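Local atomic coordinates of MIF (Toxoplasma gondii, PDB entry 4DH4), a protein that belongs to the macrophage migration inhibitory factor family and assembles as a trimer of compact alpha/beta subunits. Residues K21-A26 with A78-A83; I60-I65 with I95-T100. One frame throughout, in Å; residues are numbered along the deposited sequence. Where two conformers were deposited one is given.

Contact 1: residues K21-A26 with A78-A83; sequences KDAEKA and AALSAA
Ala26 and Ala79 meet methyl to methyl, CB to CB at 3.7 Å, the shortest contact between segments 21-26 and 78-83, which run antiparallel. The segment axes make an angle of 174° and lie 9.6 Å apart, a worked example of a helix pair whose interface, at this spacing, is filled by alanine methyls and one leucine methyl. The segments belong to helices 13-31 and 70-88, the two long helices that lie antiparallel on one face of the four-stranded sheet, as in the MIF family. Both alanine methyls leave their backbones toward the opposite helix, and the Leu80 methyl sits beside them.

The apolar contacts continue through Leu80, the one large side chain that carries the interface. Leu80 does not leave its backbone toward the partner helix, but the branch ending in CD1 comes nearer. CD1 lies 4.0 Å from Ala23 CA, touching the backbone of the opposing helix, and 4.1 Å from Ala26 CB. One methyl thus bridges two successive turns of 21-26.

At the other end Asp22 takes part through its aliphatic carbon, with CB 4.2 Å from Ala83 CB. Its CG stands anti to the carbonyl carbon (chi1 -80°), and the carboxylate finds its partners farther along helix 70-88: OD1 forms a salt bridge with Arg86 and accepts a hydrogen bond from His87.

No hydrogen bond links the two segments themselves; backbone bonds run within each helix, as from Ala83 N to Ala79 O at 3.1 Å. The chemistry therefore divides by position: methyl packing fills the space between the segments, while the charged link from Asp22 ties the helices together beside it, where a positively charged neighbour would probably stabilise the ionised carboxylate.

Contact 2: residues I60-I65 with I95-T100; sequences IRVASI and IYTTFT. With SO4 (sulfate ion), chain B; SO4 (sulfate ion), chain C.
Ile60 and Thr97 pair as neighbours on parallel strands, their buried side chains side by side and pointing the same way. On the same face, in the conformer given, a Val62 methyl approaches the Phe99 ring obliquely, these two side chains likewise pointing the same way. Five backbone hydrogen bonds hold this closely packed part together, the straightest from Val62 N to Thr98 O (2.9 Å, 178°).

The face of Arg61, Thr98 and Thr100 is polar instead. The Arg61 chain bends at chi3 (69°), and its guanidinium meets two sulfate ions at its edge: NE donates to O2 of one at 2.7 Å, NH1 to O2 of the other at 2.9 Å. Thr98 OG1 donates to O1 of the first sulfate (2.7 Å) and accepts from a water that also donates to Ile60 O. Lys2 and Lys102 of a neighbouring subunit help bind the sulfates, which probably offset the crowded positive charge.

These strands belong to a beta-alpha-beta unit whose helix 70-88 packs over Ile60 and Phe99; strand 2-7 flanks 58-65, and a strand of a neighbouring subunit pairs antiparallel with Tyr96 to Thr98, so the sheet runs on across the interface.

Helix 70-88 connects the two strands of contact 2 along the chain and supplies one side of contact 1, so it is common to both, though helix 13-31 stands outside that beta-alpha-beta unit. They meet where Leu80 turns its two methyls to different partners: CD1 serves the helix pair, while CD2 packs 3.5 Å from Ile60 CD1. Contact 1 is partly buried within the helical layer and relies on alanine methyls and one leucine, without mutual hydrogen bonds. Contact 2 lies deeper in the subunit, is held by backbone hydrogen bonds, and buries more surface (444 against 181 Å²). Its apolar face belongs with the helices, whereas its opposite, ion-binding face is directed to the trimer interior.

Contact 1: residues K21-A26 with A78-A83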
loop_
_atom_site.group_PDB
_atom_site.type_symbol
_atom_site.label_atom_id
_atom_site.label_comp_id
_atom_site.label_asym_id
_atom_site.label_seq_id
_atom_site.Cartn_x
_atom_site.Cartn_y
_atom_site.Cartn_z
ATOM N N LYS A 21 1.063 -19.483 1.359
ATOM C CA LYS A 21 1.690 -20.466 2.246
ATOM C C LYS A 21 3.210 -20.447 2.134
ATOM O O LYS A 21 3.905 -20.544 3.144
ATOM C CB LYS A 21 1.161 -21.872 1.964
ATOM C CG LYS A 21 -0.227 -22.090 2.491
ATOM C CD LYS A 21 -0.692 -23.506 2.222
ATOM C CE LYS A 21 -2.200 -23.619 2.372
ATOM N NZ LYS A 21 -2.662 -23.282 3.734
ATOM N N ASP A 22 3.721 -20.338 0.908
ATOM C CA ASP A 22 5.159 -20.213 0.678
ATOM C C ASP A 22 5.666 -18.907 1.287
ATOM O O ASP A 22 6.715 -18.882 1.929
ATOM C CB ASP A 22 5.483 -20.249 -0.819
ATOM C CG ASP A 22 5.505 -21.665 -1.393
ATOM O OD1 ASP A 22 5.626 -21.793 -2.630
ATOM O OD2 ASP A 22 5.413 -22.647 -0.620
ATOM N N ALA A 23 4.911 -17.830 1.075
ATOM C CA ALA A 23 5.290 -16.496 1.549
ATOM C C ALA A 23 5.390 -16.426 3.078
ATOM O O ALA A 23 6.388 -15.933 3.618
ATOM C CB ALA A 23 4.313 -15.457 1.028
ATOM N N GLU A 24 4.359 -16.910 3.770
ATOM C CA GLU A 24 4.333 -16.839 5.228
ATOM C C GLU A 24 5.498 -17.600 5.878
ATOM O O GLU A 24 6.088 -17.119 6.851
ATOM C CB GLU A 24 2.967 -17.265 5.790
ATOM C CG GLU A 24 2.627 -18.729 5.595
ATOM C CD GLU A 24 1.180 -19.065 5.906
ATOM O OE1 GLU A 24 0.315 -18.163 5.881
ATOM O OE2 GLU A 24 0.913 -20.257 6.175
ATOM N N LYS A 25 5.826 -18.770 5.324
ATOM C CA LYS A 25 6.925 -19.593 5.823
ATOM C C LYS A 25 8.266 -18.880 5.659
ATOM O O LYS A 25 9.072 -18.853 6.586
ATOM C CB LYS A 25 6.958 -20.945 5.099
ATOM C CG LYS A 25 8.066 -21.880 5.575
ATOM C CD LYS A 25 8.394 -22.929 4.529
ATOM C CE LYS A 25 9.626 -23.728 4.922
ATOM N NZ LYS A 25 10.135 -24.519 3.772
ATOM N N ALA A 26 8.487 -18.311 4.473
ATOM C CA ALA A 26 9.744 -17.633 4.143
ATOM C C ALA A 26 9.978 -16.394 5.013
ATOM O O ALA A 26 11.107 -16.124 5.433
ATOM C CB ALA A 26 9.769 -17.256 2.675
ATOM N N ALA A 78 14.662 -13.050 -2.275
ATOM C CA ALA A 78 15.016 -14.240 -3.060
ATOM C C ALA A 78 13.897 -15.275 -2.999
ATOM O O ALA A 78 13.500 -15.840 -4.016
ATOM C CB ALA A 78 16.321 -14.838 -2.551
ATOM N N ALA A 79 13.374 -15.492 -1.800
ATOM C CA ALA A 79 12.354 -16.498 -1.570
ATOM C C ALA A 79 10.999 -16.078 -2.132
ATOM O O ALA A 79 10.279 -16.901 -2.703
ATOM C CB ALA A 79 12.251 -16.801 -0.089
ATOM N N LEU A 80 10.654 -14.802 -1.965
ATOM C CA LEU A 80 9.373 -14.273 -2.428
ATOM C C LEU A 80 9.301 -14.148 -3.948
ATOM O O LEU A 80 8.291 -14.517 -4.550
ATOM C CB LEU A 80 9.063 -12.928 -1.753
ATOM C CG LEU A 80 8.231 -12.910 -0.461
ATOM C CD1 LEU A 80 8.342 -14.161 0.398
ATOM C CD2 LEU A 80 8.514 -11.656 0.358
ATOM N N SER A 81 10.364 -13.616 -4.551
ATOM C CA SER A 81 10.460 -13.511 -6.002
ATOM C C SER A 81 10.324 -14.889 -6.639
ATOM O O SER A 81 9.576 -15.063 -7.606
ATOM C CB SER A 81 11.792 -12.882 -6.418
ATOM O OG SER A 81 11.782 -11.490 -6.189
ATOM N N ALA A 82 11.033 -15.862 -6.069
ATOM C CA ALA A 82 11.053 -17.236 -6.593
ATOM C C ALA A 82 9.658 -17.873 -6.519
ATOM O O ALA A 82 9.237 -18.561 -7.449
ATOM C CB ALA A 82 12.084 -18.085 -5.856
ATOM N N ALA A 83 8.941 -17.608 -5.428
ATOM C CA ALA A 83 7.580 -18.115 -5.227
ATOM C C ALA A 83 6.584 -17.506 -6.216
ATOM O O ALA A 83 5.710 -18.203 -6.738
ATOM C CB ALA A 83 7.134 -17.866 -3.791
#

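Contact 2: residues I60-I65 with I95-T100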
loop_
_atom_site.group_PDB
_atom_site.type_symbol
_atom_site.label_atom_id
_atom_site.label_comp_id
_atom_site.label_asym_id
_atom_site.label_seq_id
_atom_site.Cartn_x
_atom_site.Cartn_y
_atom_site.Cartn_z
ATOM N N ILE A 60 6.088 -6.267 -4.106
ATOM C CA ILE A 60 5.639 -6.753 -2.819
ATOM C C ILE A 60 6.205 -5.874 -1.711
ATOM O O ILE A 60 7.355 -5.426 -1.772
ATOM C CB ILE A 60 5.887 -8.300 -2.615
ATOM C CG1 ILE A 60 7.148 -8.596 -1.809
ATOM C CG2 ILE A 60 5.879 -9.073 -3.946
ATOM C CD1 ILE A 60 6.904 -8.659 -0.333
ATOM N N ARG A 61 5.369 -5.616 -0.716
ATOM C CA ARG A 61 5.734 -4.772 0.417
ATOM C C ARG A 61 5.875 -5.639 1.647
ATOM O O ARG A 61 4.922 -6.328 2.029
ATOM C CB ARG A 61 4.661 -3.704 0.677
ATOM C CG ARG A 61 4.384 -2.753 -0.480
ATOM C CD ARG A 61 3.573 -1.550 0.008
ATOM N NE ARG A 61 4.375 -0.702 0.892
ATOM C CZ ARG A 61 4.124 -0.498 2.182
ATOM N NH1 ARG A 61 3.062 -1.059 2.763
ATOM N NH2 ARG A 61 4.929 0.282 2.889
ATOM N N VAL A 62 7.050 -5.629 2.271
ATOM C CA VAL A 62 7.230 -6.359 3.528
ATOM C C VAL A 62 7.677 -5.458 4.683
ATOM O O VAL A 62 8.602 -4.658 4.543
ATOM C CB VAL A 62 8.099 -7.673 3.378
ATOM C CG1 VAL A 62 8.903 -7.676 2.094
ATOM C CG2 VAL A 62 8.966 -7.951 4.615
ATOM N N ALA A 63 6.983 -5.599 5.809
ATOM C CA ALA A 63 7.194 -4.768 7.007
ATOM C C ALA A 63 7.393 -5.652 8.225
ATOM O O ALA A 63 6.786 -6.715 8.334
ATOM C CB ALA A 63 5.993 -3.848 7.239
ATOM N N SER A 64 8.240 -5.205 9.145
ATOM C CA SER A 64 8.481 -5.948 10.368
ATOM C C SER A 64 8.909 -4.986 11.461
ATOM O O SER A 64 9.456 -3.913 11.179
ATOM C CB SER A 64 9.574 -7.004 10.148
ATOM O OG SER A 64 9.743 -7.795 11.318
ATOM N N ILE A 65 8.660 -5.377 12.706
ATOM C CA ILE A 65 9.198 -4.655 13.857
ATOM C C ILE A 65 10.597 -5.203 14.081
ATOM O O ILE A 65 10.774 -6.279 14.658
ATOM C CB ILE A 65 8.337 -4.836 15.122
ATOM C CG1 ILE A 65 6.891 -4.408 14.848
ATOM C CG2 ILE A 65 8.938 -4.038 16.302
ATOM C CD1 ILE A 65 5.884 -4.957 15.866
ATOM N N ILE A 95 10.246 -8.350 -10.467
ATOM C CA ILE A 95 9.596 -8.220 -9.167
ATOM C C ILE A 95 10.409 -7.311 -8.266
ATOM O O ILE A 95 11.603 -7.564 -8.032
ATOM C CB ILE A 95 9.407 -9.601 -8.490
ATOM C CG1 ILE A 95 8.542 -10.495 -9.375
ATOM C CG2 ILE A 95 8.792 -9.449 -7.076
ATOM C CD1 ILE A 95 8.541 -11.948 -8.959
ATOM N N TYR A 96 9.767 -6.237 -7.800
ATOM C CA TYR A 96 10.354 -5.359 -6.789
ATOM C C TYR A 96 9.819 -5.746 -5.425
ATOM O O TYR A 96 8.606 -5.877 -5.245
ATOM C CB TYR A 96 9.996 -3.892 -7.030
ATOM C CG TYR A 96 10.932 -3.087 -7.921
ATOM C CD1 TYR A 96 12.225 -3.541 -8.237
ATOM C CD2 TYR A 96 10.530 -1.836 -8.410
ATOM C CE1 TYR A 96 13.075 -2.777 -9.053
ATOM C CE2 TYR A 96 11.371 -1.066 -9.213
ATOM C CZ TYR A 96 12.642 -1.542 -9.526
ATOM O OH TYR A 96 13.481 -0.781 -10.322
ATOM N N THR A 97 10.722 -5.921 -4.467
ATOM C CA THR A 97 10.341 -6.114 -3.069
ATOM C C THR A 97 10.957 -4.976 -2.260
ATOM O O THR A 97 12.163 -4.744 -2.349
ATOM C CB THR A 97 10.821 -7.480 -2.520
ATOM O OG1 THR A 97 10.339 -8.545 -3.352
ATOM C CG2 THR A 97 10.297 -7.695 -1.111
ATOM N N THR A 98 10.128 -4.255 -1.507
ATOM C CA THR A 98 10.632 -3.179 -0.639
ATOM C C THR A 98 10.302 -3.464 0.815
ATOM O O THR A 98 9.271 -4.079 1.127
ATOM C CB THR A 98 10.130 -1.771 -1.060
ATOM O OG1 THR A 98 8.715 -1.667 -0.852
ATOM C CG2 THR A 98 10.458 -1.488 -2.522
ATOM N N PHE A 99 11.185 -2.998 1.694
ATOM C CA PHE A 99 11.173 -3.362 3.104
ATOM C C PHE A 99 11.032 -2.132 3.980
ATOM O O PHE A 99 11.612 -1.077 3.690
ATOM C CB PHE A 99 12.445 -4.139 3.448
ATOM C CG PHE A 99 12.577 -5.429 2.686
ATOM C CD1 PHE A 99 12.173 -6.637 3.262
ATOM C CD2 PHE A 99 13.069 -5.440 1.382
ATOM C CE1 PHE A 99 12.263 -7.833 2.551
ATOM C CE2 PHE A 99 13.157 -6.648 0.656
ATOM C CZ PHE A 99 12.757 -7.831 1.248
ATOM N N THR A 100 10.255 -2.275 5.050
ATOM C CA THR A 100 10.003 -1.172 5.975
ATOM C C THR A 100 10.174 -1.651 7.410
ATOM O O THR A 100 9.533 -2.624 7.827
ATOM C CB THR A 100 8.584 -0.582 5.767
ATOM O OG1 THR A 100 8.447 -0.125 4.410
ATOM C CG2 THR A 100 8.335 0.583 6.720
HETATM S S SO4 B . 7.448 1.352 0.119
HETATM O O1 SO4 B . 8.478 1.053 -0.877
HETATM O O2 SO4 B . 6.180 0.843 -0.383
HETATM O O3 SO4 B . 7.826 0.708 1.360
HETATM O O4 SO4 B . 7.383 2.807 0.271
HETATM S S SO4 C . 3.669 -0.215 6.618
HETATM O O1 SO4 C . 3.497 -1.106 7.766
HETATM O O2 SO4 C . 2.677 -0.577 5.617
HETATM O O3 SO4 C . 3.486 1.147 7.081
HETATM O O4 SO4 C . 5.019 -0.422 6.091
HETATM O O HOH W 1 7.364 -2.953 -2.933
#